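Local coordinates for Non-structural protein 3 (Porcine deltacoronavirus, PDB 6LN0) that probably acts in processing the viral polyprotein through a papain-like cysteine protease domain with a zinc site, and also carries a macro domain, at residues Ile380-Asp385 / Asn416-Tyr421; Val262-Asn267 / Ala397-Thr402; Pro353-Val358 / Trp366-Pro371; Asp325-Ala330 / Asn340-Ile345; Asn248-Leu253 / Thr407-Asp412. One frame throughout, in Å; residues are numbered along the deposited sequence.

Contact 1: residues Ile380-Asp385 / Asn416-Tyr421; sequences IGTSAD and NVVATY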
# COMPACT_ATOMS: atom_id res chain seq x y z
N ILE A 380 33.21 12.20 15.11
CA ILE A 380 32.14 13.18 15.18
C ILE A 380 32.03 13.68 16.60
O ILE A 380 32.22 12.92 17.56
CB ILE A 380 30.76 12.65 14.68
CG1 ILE A 380 30.36 11.35 15.36
CG2 ILE A 380 30.73 12.53 13.16
CD1 ILE A 380 28.85 11.03 15.14
N GLY A 381 31.74 14.96 16.72
CA GLY A 381 31.59 15.65 17.98
C GLY A 381 31.37 17.10 17.66
O GLY A 381 31.17 17.45 16.50
N THR A 382 31.44 17.97 18.66
CA THR A 382 31.44 19.40 18.37
C THR A 382 32.52 20.11 19.17
O THR A 382 32.56 20.00 20.40
CB THR A 382 30.10 20.03 18.68
OG1 THR A 382 29.08 19.24 18.08
CG2 THR A 382 30.07 21.46 18.12
N SER A 383 33.38 20.85 18.47
CA SER A 383 34.31 21.78 19.12
C SER A 383 34.51 23.02 18.25
O SER A 383 34.35 22.98 17.03
CB SER A 383 35.68 21.17 19.39
OG SER A 383 36.48 22.03 20.22
N ALA A 384 34.90 24.11 18.92
CA ALA A 384 35.19 25.37 18.27
C ALA A 384 36.59 25.44 17.68
O ALA A 384 36.90 26.42 16.99
CB ALA A 384 34.99 26.51 19.27
N ASP A 385 37.44 24.44 17.91
CA ASP A 385 38.81 24.52 17.44
C ASP A 385 38.88 24.34 15.93
O ASP A 385 37.89 24.00 15.27
CB ASP A 385 39.68 23.46 18.13
CG ASP A 385 39.57 23.52 19.64
OD1 ASP A 385 38.60 24.12 20.14
OD2 ASP A 385 40.44 22.95 20.33
N ASN A 416 31.80 25.96 14.55
CA ASN A 416 32.12 24.67 15.12
C ASN A 416 32.45 23.68 14.02
O ASN A 416 31.95 23.77 12.89
CB ASN A 416 30.96 24.19 15.98
CG ASN A 416 30.69 25.13 17.12
OD1 ASN A 416 31.63 25.63 17.74
ND2 ASN A 416 29.42 25.39 17.40
N VAL A 417 33.36 22.77 14.31
CA VAL A 417 33.58 21.61 13.45
C VAL A 417 32.78 20.45 14.05
O VAL A 417 32.69 20.33 15.29
CB VAL A 417 35.08 21.29 13.31
CG1 VAL A 417 35.65 20.81 14.61
CG2 VAL A 417 35.31 20.23 12.24
N VAL A 418 32.13 19.66 13.20
CA VAL A 418 31.26 18.58 13.66
C VAL A 418 31.64 17.21 13.12
O VAL A 418 31.09 16.20 13.59
CB VAL A 418 29.77 18.86 13.37
CG1 VAL A 418 29.32 20.05 14.18
CG2 VAL A 418 29.52 19.05 11.87
N ALA A 419 32.59 17.12 12.20
CA ALA A 419 33.13 15.83 11.82
C ALA A 419 34.50 16.08 11.20
O ALA A 419 34.69 17.09 10.53
CB ALA A 419 32.21 15.10 10.83
N THR A 420 35.43 15.15 11.42
CA THR A 420 36.77 15.21 10.86
C THR A 420 37.17 13.82 10.40
O THR A 420 36.76 12.81 10.99
CB THR A 420 37.81 15.70 11.88
OG1 THR A 420 37.71 14.93 13.08
CG2 THR A 420 37.61 17.18 12.22
N TYR A 421 37.96 13.76 9.34
CA TYR A 421 38.54 12.51 8.87
C TYR A 421 40.04 12.51 9.14
O TYR A 421 40.75 13.45 8.77
CB TYR A 421 38.29 12.29 7.37
CG TYR A 421 39.07 11.11 6.86
CD1 TYR A 421 38.71 9.82 7.23
CD2 TYR A 421 40.19 11.28 6.05
CE1 TYR A 421 39.43 8.71 6.80
CE2 TYR A 421 40.91 10.18 5.61
CZ TYR A 421 40.51 8.90 5.99
OH TYR A 421 41.20 7.79 5.57

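Contact 2: residues Val262-Asn267 / Ala397-Thr402; sequences VSAGVN and AHCWYT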
# COMPACT_ATOMS: atom_id res chain seq x y z
N VAL A 262 23.61 17.33 3.18
CA VAL A 262 23.92 16.17 2.36
C VAL A 262 25.24 16.35 1.64
O VAL A 262 26.13 15.49 1.71
CB VAL A 262 22.77 15.89 1.37
CG1 VAL A 262 23.16 14.79 0.42
CG2 VAL A 262 21.51 15.53 2.12
N SER A 263 25.39 17.47 0.92
CA SER A 263 26.65 17.77 0.24
C SER A 263 27.83 17.76 1.21
O SER A 263 28.90 17.24 0.87
CB SER A 263 26.57 19.12 -0.48
OG SER A 263 26.02 20.12 0.37
N ALA A 264 27.67 18.31 2.40
CA ALA A 264 28.80 18.29 3.33
C ALA A 264 29.17 16.86 3.72
O ALA A 264 30.35 16.49 3.79
CB ALA A 264 28.48 19.14 4.57
N GLY A 265 28.16 16.01 3.94
CA GLY A 265 28.45 14.63 4.31
C GLY A 265 29.10 13.85 3.18
O GLY A 265 30.12 13.18 3.38
N VAL A 266 28.52 13.94 1.97
CA VAL A 266 29.10 13.29 0.79
C VAL A 266 30.48 13.83 0.45
O VAL A 266 31.31 13.11 -0.12
CB VAL A 266 28.14 13.43 -0.40
CG1 VAL A 266 28.66 12.63 -1.60
CG2 VAL A 266 26.74 12.96 0.01
N ASN A 267 30.74 15.11 0.73
CA ASN A 267 32.04 15.65 0.36
C ASN A 267 33.13 15.21 1.33
O ASN A 267 34.23 14.87 0.89
CB ASN A 267 31.97 17.16 0.24
CG ASN A 267 31.20 17.59 -1.00
OD1 ASN A 267 31.02 16.79 -1.94
ND2 ASN A 267 30.72 18.83 -1.00
N ALA A 397 22.86 27.42 10.82
CA ALA A 397 22.03 26.48 10.06
C ALA A 397 22.56 26.22 8.66
O ALA A 397 21.81 25.82 7.77
CB ALA A 397 20.58 26.95 10.00
N HIS A 398 23.85 26.47 8.43
CA HIS A 398 24.52 26.09 7.20
C HIS A 398 25.70 25.21 7.60
O HIS A 398 26.26 25.36 8.68
CB HIS A 398 24.99 27.32 6.40
CG HIS A 398 25.62 27.00 5.08
ND1 HIS A 398 24.94 26.35 4.06
CD2 HIS A 398 26.86 27.25 4.59
CE1 HIS A 398 25.74 26.21 3.02
NE2 HIS A 398 26.91 26.75 3.31
N CYS A 399 26.04 24.26 6.73
CA CYS A 399 27.15 23.35 7.00
C CYS A 399 27.85 23.07 5.69
O CYS A 399 27.24 23.12 4.62
CB CYS A 399 26.67 22.04 7.66
SG CYS A 399 25.64 21.01 6.67
N TRP A 400 29.15 22.80 5.77
CA TRP A 400 29.91 22.78 4.53
C TRP A 400 31.18 21.98 4.76
O TRP A 400 31.70 21.92 5.88
CB TRP A 400 30.26 24.20 4.06
CG TRP A 400 31.23 24.91 4.96
CD1 TRP A 400 32.59 24.85 4.89
CD2 TRP A 400 30.92 25.78 6.07
NE1 TRP A 400 33.15 25.63 5.88
CE2 TRP A 400 32.15 26.21 6.62
CE3 TRP A 400 29.74 26.24 6.64
CZ2 TRP A 400 32.23 27.08 7.70
CZ3 TRP A 400 29.81 27.10 7.73
CH2 TRP A 400 31.05 27.51 8.25
N TYR A 401 31.67 21.37 3.69
CA TYR A 401 32.93 20.66 3.75
C TYR A 401 34.09 21.64 3.63
O TYR A 401 34.04 22.60 2.86
CB TYR A 401 33.01 19.62 2.64
CG TYR A 401 34.38 19.03 2.49
CD1 TYR A 401 35.01 18.41 3.57
CD2 TYR A 401 35.06 19.08 1.28
CE1 TYR A 401 36.28 17.87 3.44
CE2 TYR A 401 36.32 18.53 1.14
CZ TYR A 401 36.93 17.93 2.23
OH TYR A 401 38.19 17.39 2.09
N THR A 402 35.14 21.38 4.39
CA THR A 402 36.38 22.13 4.25
C THR A 402 37.53 21.15 4.40
O THR A 402 37.59 20.41 5.38
CB THR A 402 36.47 23.25 5.29
OG1 THR A 402 37.81 23.77 5.33
CG2 THR A 402 36.09 22.76 6.68

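Contact 3: residues Pro353-Val358 / Trp366-Pro371; sequences PIQPKV and WTPFTP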
# COMPACT_ATOMS: atom_id res chain seq x y z
N PRO A 353 39.40 18.20 17.16
CA PRO A 353 39.45 18.02 15.70
C PRO A 353 40.82 17.63 15.14
O PRO A 353 40.88 17.32 13.95
CB PRO A 353 39.00 19.39 15.16
CG PRO A 353 38.64 20.22 16.34
CD PRO A 353 38.57 19.35 17.55
N ILE A 354 41.90 17.64 15.92
CA ILE A 354 43.18 17.18 15.39
C ILE A 354 43.74 15.98 16.13
O ILE A 354 44.82 15.50 15.84
CB ILE A 354 44.23 18.32 15.35
CG1 ILE A 354 44.53 18.81 16.76
CG2 ILE A 354 43.77 19.46 14.44
CD1 ILE A 354 45.73 19.72 16.79
N GLN A 355 42.97 15.44 17.11
CA GLN A 355 43.40 14.27 17.85
C GLN A 355 42.20 13.37 18.12
O GLN A 355 41.44 13.58 19.08
CB GLN A 355 44.09 14.69 19.15
CG GLN A 355 44.36 13.56 20.06
CD GLN A 355 45.70 12.95 19.80
OE1 GLN A 355 45.95 12.40 18.72
NE2 GLN A 355 46.59 13.04 20.78
N PRO A 356 41.99 12.34 17.30
CA PRO A 356 40.84 11.46 17.49
C PRO A 356 40.99 10.58 18.72
O PRO A 356 42.09 10.13 19.06
CB PRO A 356 40.83 10.62 16.21
CG PRO A 356 42.27 10.58 15.80
CD PRO A 356 42.80 11.95 16.13
N LYS A 357 39.87 10.32 19.39
CA LYS A 357 39.91 9.59 20.65
C LYS A 357 38.83 8.53 20.70
O LYS A 357 37.82 8.59 20.01
CB LYS A 357 39.75 10.54 21.84
CG LYS A 357 40.54 11.86 21.72
CD LYS A 357 40.65 12.56 23.07
CE LYS A 357 41.07 14.03 22.92
NZ LYS A 357 41.08 14.70 24.25
N VAL A 358 39.04 7.54 21.56
CA VAL A 358 37.99 6.60 21.91
C VAL A 358 37.84 6.58 23.42
O VAL A 358 38.71 7.05 24.17
CB VAL A 358 38.25 5.17 21.38
CG1 VAL A 358 38.10 5.14 19.88
CG2 VAL A 358 39.63 4.64 21.84
N TRP A 366 38.62 9.54 27.85
CA TRP A 366 38.71 9.67 26.40
C TRP A 366 40.18 9.76 26.03
O TRP A 366 40.85 10.75 26.33
CB TRP A 366 37.92 10.88 25.92
CG TRP A 366 36.46 10.61 26.02
CD1 TRP A 366 35.65 10.90 27.08
CD2 TRP A 366 35.63 9.94 25.04
NE1 TRP A 366 34.37 10.47 26.82
CE2 TRP A 366 34.32 9.88 25.58
CE3 TRP A 366 35.87 9.40 23.77
CZ2 TRP A 366 33.24 9.29 24.89
CZ3 TRP A 366 34.79 8.80 23.08
CH2 TRP A 366 33.49 8.76 23.64
N THR A 367 40.70 8.70 25.37
CA THR A 367 42.12 8.50 25.15
C THR A 367 42.47 8.57 23.67
O THR A 367 41.67 8.15 22.82
CB THR A 367 42.56 7.14 25.68
OG1 THR A 367 43.94 6.96 25.38
CG2 THR A 367 41.76 6.02 25.02
N PRO A 368 43.65 9.07 23.32
CA PRO A 368 44.17 8.83 21.97
C PRO A 368 44.59 7.38 21.79
O PRO A 368 44.58 6.59 22.74
CB PRO A 368 45.37 9.79 21.88
CG PRO A 368 45.17 10.76 22.98
CD PRO A 368 44.51 9.99 24.08
N PHE A 369 45.00 7.01 20.57
CA PHE A 369 45.21 5.60 20.29
C PHE A 369 46.21 5.44 19.15
O PHE A 369 46.43 6.36 18.36
CB PHE A 369 43.88 4.90 19.95
CG PHE A 369 43.13 5.54 18.81
CD1 PHE A 369 43.43 5.23 17.49
CD2 PHE A 369 42.10 6.42 19.06
CE1 PHE A 369 42.72 5.80 16.43
CE2 PHE A 369 41.37 7.00 18.00
CZ PHE A 369 41.68 6.68 16.69
N THR A 370 46.78 4.25 19.06
CA THR A 370 47.79 4.01 18.03
C THR A 370 47.27 2.96 17.07
O THR A 370 47.07 1.80 17.47
CB THR A 370 49.12 3.58 18.65
OG1 THR A 370 49.59 4.61 19.54
CG2 THR A 370 50.13 3.33 17.56
N PRO A 371 47.00 3.32 15.81
CA PRO A 371 46.36 2.38 14.88
C PRO A 371 47.28 1.23 14.51
O PRO A 371 48.46 1.42 14.25
CB PRO A 371 46.07 3.24 13.64
CG PRO A 371 46.21 4.66 14.10
CD PRO A 371 47.10 4.69 15.29

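Contact 4: residues Asp325-Ala330 / Asn340-Ile345; sequences DAAFSA and NHTGVI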
# COMPACT_ATOMS: atom_id res chain seq x y z
N ASP A 325 33.23 -0.31 4.10
CA ASP A 325 34.19 -1.18 4.76
C ASP A 325 34.98 -0.49 5.89
O ASP A 325 36.01 -1.02 6.29
CB ASP A 325 35.17 -1.75 3.74
CG ASP A 325 36.05 -0.68 3.07
OD1 ASP A 325 35.79 0.53 3.25
OD2 ASP A 325 37.00 -1.06 2.36
N ALA A 326 34.54 0.65 6.43
CA ALA A 326 35.33 1.37 7.43
C ALA A 326 35.53 0.52 8.68
O ALA A 326 34.56 0.12 9.33
CB ALA A 326 34.66 2.69 7.82
N ALA A 327 36.79 0.31 9.03
CA ALA A 327 37.13 -0.44 10.23
C ALA A 327 38.61 -0.28 10.47
O ALA A 327 39.39 -0.14 9.52
CB ALA A 327 36.78 -1.93 10.11
N PHE A 328 38.99 -0.28 11.74
CA PHE A 328 40.38 -0.23 12.14
C PHE A 328 40.52 -0.90 13.50
O PHE A 328 39.54 -1.07 14.23
CB PHE A 328 40.91 1.21 12.17
CG PHE A 328 40.40 2.04 13.32
CD1 PHE A 328 41.10 2.11 14.52
CD2 PHE A 328 39.24 2.79 13.18
CE1 PHE A 328 40.63 2.89 15.57
CE2 PHE A 328 38.76 3.59 14.23
CZ PHE A 328 39.45 3.63 15.43
N SER A 329 41.75 -1.32 13.79
CA SER A 329 42.16 -1.79 15.11
C SER A 329 43.28 -0.89 15.64
O SER A 329 44.03 -0.29 14.86
CB SER A 329 42.62 -3.24 15.03
OG SER A 329 43.90 -3.30 14.39
N ALA A 330 43.39 -0.81 16.97
CA ALA A 330 44.38 0.07 17.61
C ALA A 330 44.58 -0.31 19.07
O ALA A 330 43.90 -1.18 19.61
CB ALA A 330 43.95 1.54 17.49
N ASN A 340 38.99 -3.10 18.36
CA ASN A 340 38.59 -2.95 16.97
C ASN A 340 37.43 -1.97 16.92
O ASN A 340 36.67 -1.84 17.89
CB ASN A 340 38.19 -4.33 16.36
CG ASN A 340 38.09 -4.30 14.84
OD1 ASN A 340 37.02 -4.01 14.27
ND2 ASN A 340 39.21 -4.60 14.18
N HIS A 341 37.28 -1.26 15.81
CA HIS A 341 36.20 -0.29 15.74
C HIS A 341 35.73 -0.15 14.31
O HIS A 341 36.53 0.10 13.40
CB HIS A 341 36.65 1.09 16.28
CG HIS A 341 35.54 2.08 16.35
ND1 HIS A 341 34.83 2.31 17.51
CD2 HIS A 341 34.96 2.84 15.39
CE1 HIS A 341 33.88 3.20 17.27
NE2 HIS A 341 33.94 3.54 15.99
N THR A 342 34.44 -0.31 14.10
CA THR A 342 33.88 -0.10 12.78
C THR A 342 32.96 1.10 12.84
O THR A 342 32.46 1.45 13.91
CB THR A 342 33.12 -1.34 12.31
OG1 THR A 342 31.91 -1.41 13.04
CG2 THR A 342 33.91 -2.58 12.63
N GLY A 343 32.73 1.73 11.69
CA GLY A 343 31.91 2.93 11.66
C GLY A 343 32.69 4.15 12.14
O GLY A 343 33.92 4.11 12.35
N VAL A 344 31.95 5.24 12.31
CA VAL A 344 32.55 6.47 12.80
C VAL A 344 32.80 6.36 14.30
O VAL A 344 32.17 5.57 15.00
CB VAL A 344 31.65 7.69 12.49
CG1 VAL A 344 31.39 7.82 11.00
CG2 VAL A 344 30.36 7.56 13.25
N ILE A 345 33.73 7.18 14.81
CA ILE A 345 33.90 7.33 16.24
C ILE A 345 33.04 8.48 16.72
O ILE A 345 33.15 9.61 16.22
CB ILE A 345 35.36 7.59 16.61
CG1 ILE A 345 36.31 6.65 15.88
CG2 ILE A 345 35.52 7.47 18.12
CD1 ILE A 345 37.78 6.98 16.20

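Contact 5: residues Asn248-Leu253 / Thr407-Asp412; sequences NGLMHL and TVNGYD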
# COMPACT_ATOMS: atom_id res chain seq x y z
N ASN A 248 36.88 21.27 -6.97
CA ASN A 248 37.88 20.94 -5.95
C ASN A 248 38.18 19.45 -5.89
O ASN A 248 38.32 18.86 -4.82
CB ASN A 248 37.45 21.43 -4.56
CG ASN A 248 36.96 22.85 -4.57
OD1 ASN A 248 36.18 23.23 -5.43
ND2 ASN A 248 37.43 23.65 -3.61
N GLY A 249 38.26 18.81 -7.06
CA GLY A 249 38.58 17.40 -7.12
C GLY A 249 37.45 16.45 -6.77
O GLY A 249 37.63 15.24 -6.94
N LEU A 250 36.30 16.94 -6.28
CA LEU A 250 35.18 16.08 -5.91
C LEU A 250 33.92 16.48 -6.67
O LEU A 250 33.74 17.64 -7.05
CB LEU A 250 34.93 16.14 -4.40
CG LEU A 250 34.76 17.50 -3.74
CD1 LEU A 250 33.33 17.99 -3.91
CD2 LEU A 250 35.10 17.40 -2.27
N MET A 251 33.01 15.52 -6.85
CA MET A 251 31.70 15.80 -7.43
C MET A 251 30.80 16.39 -6.34
O MET A 251 30.49 15.72 -5.35
CB MET A 251 31.10 14.54 -8.05
CG MET A 251 29.80 14.78 -8.82
SD MET A 251 30.01 15.58 -10.43
CE MET A 251 30.50 14.20 -11.45
N HIS A 252 30.41 17.65 -6.49
CA HIS A 252 29.70 18.41 -5.48
C HIS A 252 28.22 18.49 -5.80
O HIS A 252 27.82 18.54 -6.96
CB HIS A 252 30.26 19.84 -5.37
CG HIS A 252 29.47 20.74 -4.47
ND1 HIS A 252 29.49 20.61 -3.09
CD2 HIS A 252 28.65 21.78 -4.73
CE1 HIS A 252 28.71 21.53 -2.55
NE2 HIS A 252 28.18 22.25 -3.52
N LEU A 253 27.41 18.54 -4.75
CA LEU A 253 25.96 18.61 -4.92
C LEU A 253 25.56 20.06 -4.72
O LEU A 253 25.54 20.55 -3.59
CB LEU A 253 25.25 17.69 -3.93
CG LEU A 253 23.72 17.67 -3.99
CD1 LEU A 253 23.22 16.85 -5.17
CD2 LEU A 253 23.14 17.14 -2.71
N THR A 407 40.39 26.07 2.05
CA THR A 407 39.90 25.06 1.07
C THR A 407 38.44 24.65 1.30
O THR A 407 38.13 23.49 1.54
CB THR A 407 40.79 23.80 1.06
OG1 THR A 407 40.88 23.24 2.40
CG2 THR A 407 42.21 24.11 0.54
N VAL A 408 37.54 25.61 1.09
CA VAL A 408 36.18 25.51 1.60
C VAL A 408 35.17 25.55 0.45
O VAL A 408 35.39 26.22 -0.57
CB VAL A 408 35.91 26.65 2.61
CG1 VAL A 408 34.48 26.71 3.01
CG2 VAL A 408 36.78 26.52 3.83
N ASN A 409 34.05 24.84 0.62
CA ASN A 409 32.90 24.88 -0.30
C ASN A 409 31.75 25.77 0.19
O ASN A 409 30.71 25.87 -0.49
CB ASN A 409 32.38 23.46 -0.53
CG ASN A 409 33.38 22.61 -1.27
OD1 ASN A 409 34.59 22.74 -1.08
ND2 ASN A 409 32.89 21.77 -2.16
N GLY A 410 31.92 26.42 1.35
CA GLY A 410 30.97 27.36 1.92
C GLY A 410 31.66 28.62 2.43
O GLY A 410 32.45 29.24 1.70
N TYR A 411 31.39 29.01 3.68
CA TYR A 411 31.92 30.25 4.25
C TYR A 411 33.29 30.02 4.91
O TYR A 411 33.77 28.89 5.04
CB TYR A 411 30.93 30.83 5.27
CG TYR A 411 29.48 30.85 4.82
CD1 TYR A 411 28.44 30.72 5.73
CD2 TYR A 411 29.15 31.02 3.47
CE1 TYR A 411 27.11 30.75 5.31
CE2 TYR A 411 27.83 31.05 3.04
CZ TYR A 411 26.82 30.91 3.96
OH TYR A 411 25.50 30.93 3.52
N ASP A 412 33.92 31.11 5.33
CA ASP A 412 35.16 31.03 6.10
C ASP A 412 35.06 31.94 7.31
O ASP A 412 35.92 32.79 7.58
CB ASP A 412 36.38 31.36 5.24
CG ASP A 412 37.69 31.13 5.98
OD1 ASP A 412 37.91 29.99 6.46
OD2 ASP A 412 38.49 32.09 6.08

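Contact 1: residues Ile380-Asp385 / Asn416-Tyr421
With chi1 at -49°, Thr382 sets its OG1 anti to the carbonyl carbon and turns CG2 anti to the backbone N, and it is this methyl that meets the other strand. Asn416, its CG also anti to the carbonyl carbon (chi1 -62°), crosses the threonine obliquely, so that Thr382 CG2 lies 3.6 Å from Asn416 CB, while its OD1 reaches back beside the backbone of Ala384. Val417 holds CG1 in the crowded position between its N and carbonyl carbon, which places that methyl 3.5 Å from Ser383 O. Val417 N donates to Ser383 O at 2.9 Å, nearly along the C=O axis. Two weak bonds continue the antiparallel pairing, Ser383 N to Val417 O at 3.3 Å and Gly381 N to Val418 O at 3.4 Å. Between the pairs Ile380-Ala419 and Ser383-Val417 the register slips by one residue, a beta bulge in which Gly381 and Thr382 together face Val418. Gly381 O then takes a short CA-H...O contact from Val418 CA, 3.1 Å. On the other side of the bulge from Ser383, Ile380 CG2 touches Ala419 CB. Helix 313-322 packs on that face, joined by Leu268 of helix 260-270 against Ala419, and Pro353 lies against Ser383 and Val417. Within the sheet, strand 338-346 borders strand 376-383, and strand 391-395 borders strand 416-423.

Contact 2: residues Val262-Asn267 / Ala397-Thr402
Helix 262-267 runs nearly along strand 398-402, their axes 21° apart and 6.6 Å at closest approach. At the closest point the small residue Ala264 faces the strand, its CA 4.8 Å from Trp400 CA. The methyl of Ala264 points at the strand and rests on its backbone, with CB 3.9 Å from Trp400 N, while the Trp400 side chain leaves in the other direction. Cys399, with its sulfur in the crowded position between backbone N and carbonyl carbon (chi1 66°), brings SG to 4.0 Å from Ala264 CB. One helical turn on, Asn267 CB meets Tyr401 CB at 3.6 Å. Tyr401 CG is anti to the backbone N (chi1 169°), which lays the ring beside the helix with Asn267 O 4.1 Å above its plane, over the centre. The Asn267 amide turns elsewhere: its ND2 donates to His252 ND1, a buried polar group satisfied outside the interface. Tyr401 OH makes a weak hydrogen bond with Asn271. At the start of the strand His398 touches Cys260, in the first turn of the same helix. A cysteine at the beginning of a buried helix facing a histidine on the adjacent sheet is the hallmark of the papain-like protease active site, consistent with Cys260 and His398 forming that pair here.

Contact 3: residues Pro353-Val358 / Trp366-Pro371
The ring of Phe369 stands against Pro356, Lys357 and Val358. Its CG occupies the crowded position between backbone N and carbonyl carbon (chi1 56°), bringing the CD2-CE2 edge of the ring up to the Pro356-Val358 backbone. Pro356 crosses it at about a right angle, with CG 4.0 Å from Phe369 CZ, and Val358 does likewise on the other flank, its CG2 4.1 Å from CD2. Val358 N sits at the ring edge, near its plane. Val358 and Thr367 instead lie side by side, pointing the same way, as members of an antiparallel hydrogen-bonded pair. Val358 N donates a hydrogen bond to Thr367 O at 3.0 Å, and Thr367 N donates one to Val358 O at 2.9 Å, nearly along the C=O axis. Trp366 turns its indole against the end of this pair, with CE3 3.5 Å from Val358 C and Lys357 O at the ring edge, near its plane. On the outer side the bent Gln355 chain crosses Pro368 obliquely, its NE2 only 3.5 Å from Pro368 CG, while the extended Lys357 chain runs past the Trp366 carbonyl. Thr367 OG1 is held by Pro368 O at 2.7 Å, in the carbonyl plane on a lone pair, and also receives weak bonds from the backbone N of Ala333 and Cys334. The Thr367 side chain lies about 5 Å from the zinc bound by Cys334, Cys335, Cys360 and Cys363. The pair joins the short edge strand 358-360 to strand 365-371, whose other neighbour is strand 327-332, while Phe339 and Ile345 of strand 338-346 pack against Val358 and Phe369.

Contact 4: residues Asp325-Ala330 / Asn340-Ile345
Strands 327-332 and 338-346 form a beta hairpin whose far end carries two of the zinc-binding cysteines, Cys334 and Cys335, in what appears to be the zinc-bearing fingers region of the papain-like protease. Asn340 comes first, in a non-hydrogen-bonded pair with Ser329; its CG is anti to the backbone N (chi1 -166°), and the amide bends back over the partner strand until ND2 lies 3.8 Å from Ser329 CB. The hydroxyl of Ser329 bonds instead with Ser373. His341 follows as the central hydrogen-bonded pair with Phe328. His341 N reaches Phe328 O at 2.8 Å, nearly along the C=O axis, and His341 O receives Phe328 N at 3.0 Å. On the face shared by these two side chains, His341 CB sits over the phenyl ring, 4.2 Å from its centroid and 26° off the normal, a CH-pi contact. The imidazole goes on past the ring, where its NE2 donates to Val344 O at 2.9 Å; that acceptor lies in the imidazole plane although the donor stands well above the carbonyl plane. This bond fixes the ring's rotation and ties the strand to the turn ahead. Thr342, on the opposite face, sets CG2 3.9 Å from Ala327 CB. Gly343, at positive phi (78°), breaks the strand and gives only a weak bond to Ala326 O. Val344 swings away toward helix 313-322. Ile345 then returns to the Phe328 side and crosses the ring at about a right angle, CD1 3.8 Å from Phe328 CZ.

Contact 5: residues Asn248-Leu253 / Thr407-Asp412
The closest part of this contact is the amide of Asn409, which reaches tip to tip toward the strand 250-253. Its CG lies anti to the carbonyl carbon, sending ND2 between His252 and Leu250: 3.7 Å from His252 ND1 and 4.2 Å from Leu250 CD1. The imidazole and amide planes stand 63° apart, so neither lies flat on the other. His252 ND1 already serves as acceptor for Asn267 ND2, in helix 260-270, and Asn409 packs against that same asparagine. The nitrogen of the loop amide is therefore a neighbour at van der Waals range of an atom satisfied from elsewhere. Leu250, with CG in the crowded position between N and carbonyl carbon, forms the apolar wall of this corner and also leans on Asn267 and Tyr401.

The outer side is much looser. Asn248 stretches its amide toward Asn409 from an exposed turn, yet Asn248 ND2 remains 3.9 Å from Asn409 OD1 and 4.5 Å from Val408 O. Val408 points away from the hairpin, against Trp400 and Thr402. Behind the loop the backbone of Asn409 hydrogen-bonds to Tyr401 of strand 398-402. The opposing element is a two-stranded antiparallel hairpin, 244-247 with 250-253, closed by Asn248 and Gly249; their backbone angles, with phi of 52° and 77°, are those of a type I' turn, the tight reversal of a classic two-residue beta hairpin.

How the contacts relate
Contacts 1 to 4 share the mixed eight-stranded sheet of the protease region, contact 5 adjoining it through the loop after strand 398-402. Across that sheet, contact 3 joins edge strand 358-360 to strand 365-371, contact 4 pairs the next two strands, contact 1 the two following, and contact 2 sets a helix on the opposite edge strand. Contacts 3 and 4 are in series along the chain, both nested inside the loop that contact 2 closes. Contacts 2 and 5 touch, their centres 8 Å apart, whereas centres 3 and 5 are about 27 Å apart. The sheet thus links the zinc site at one end to the probable catalytic cleft at the other.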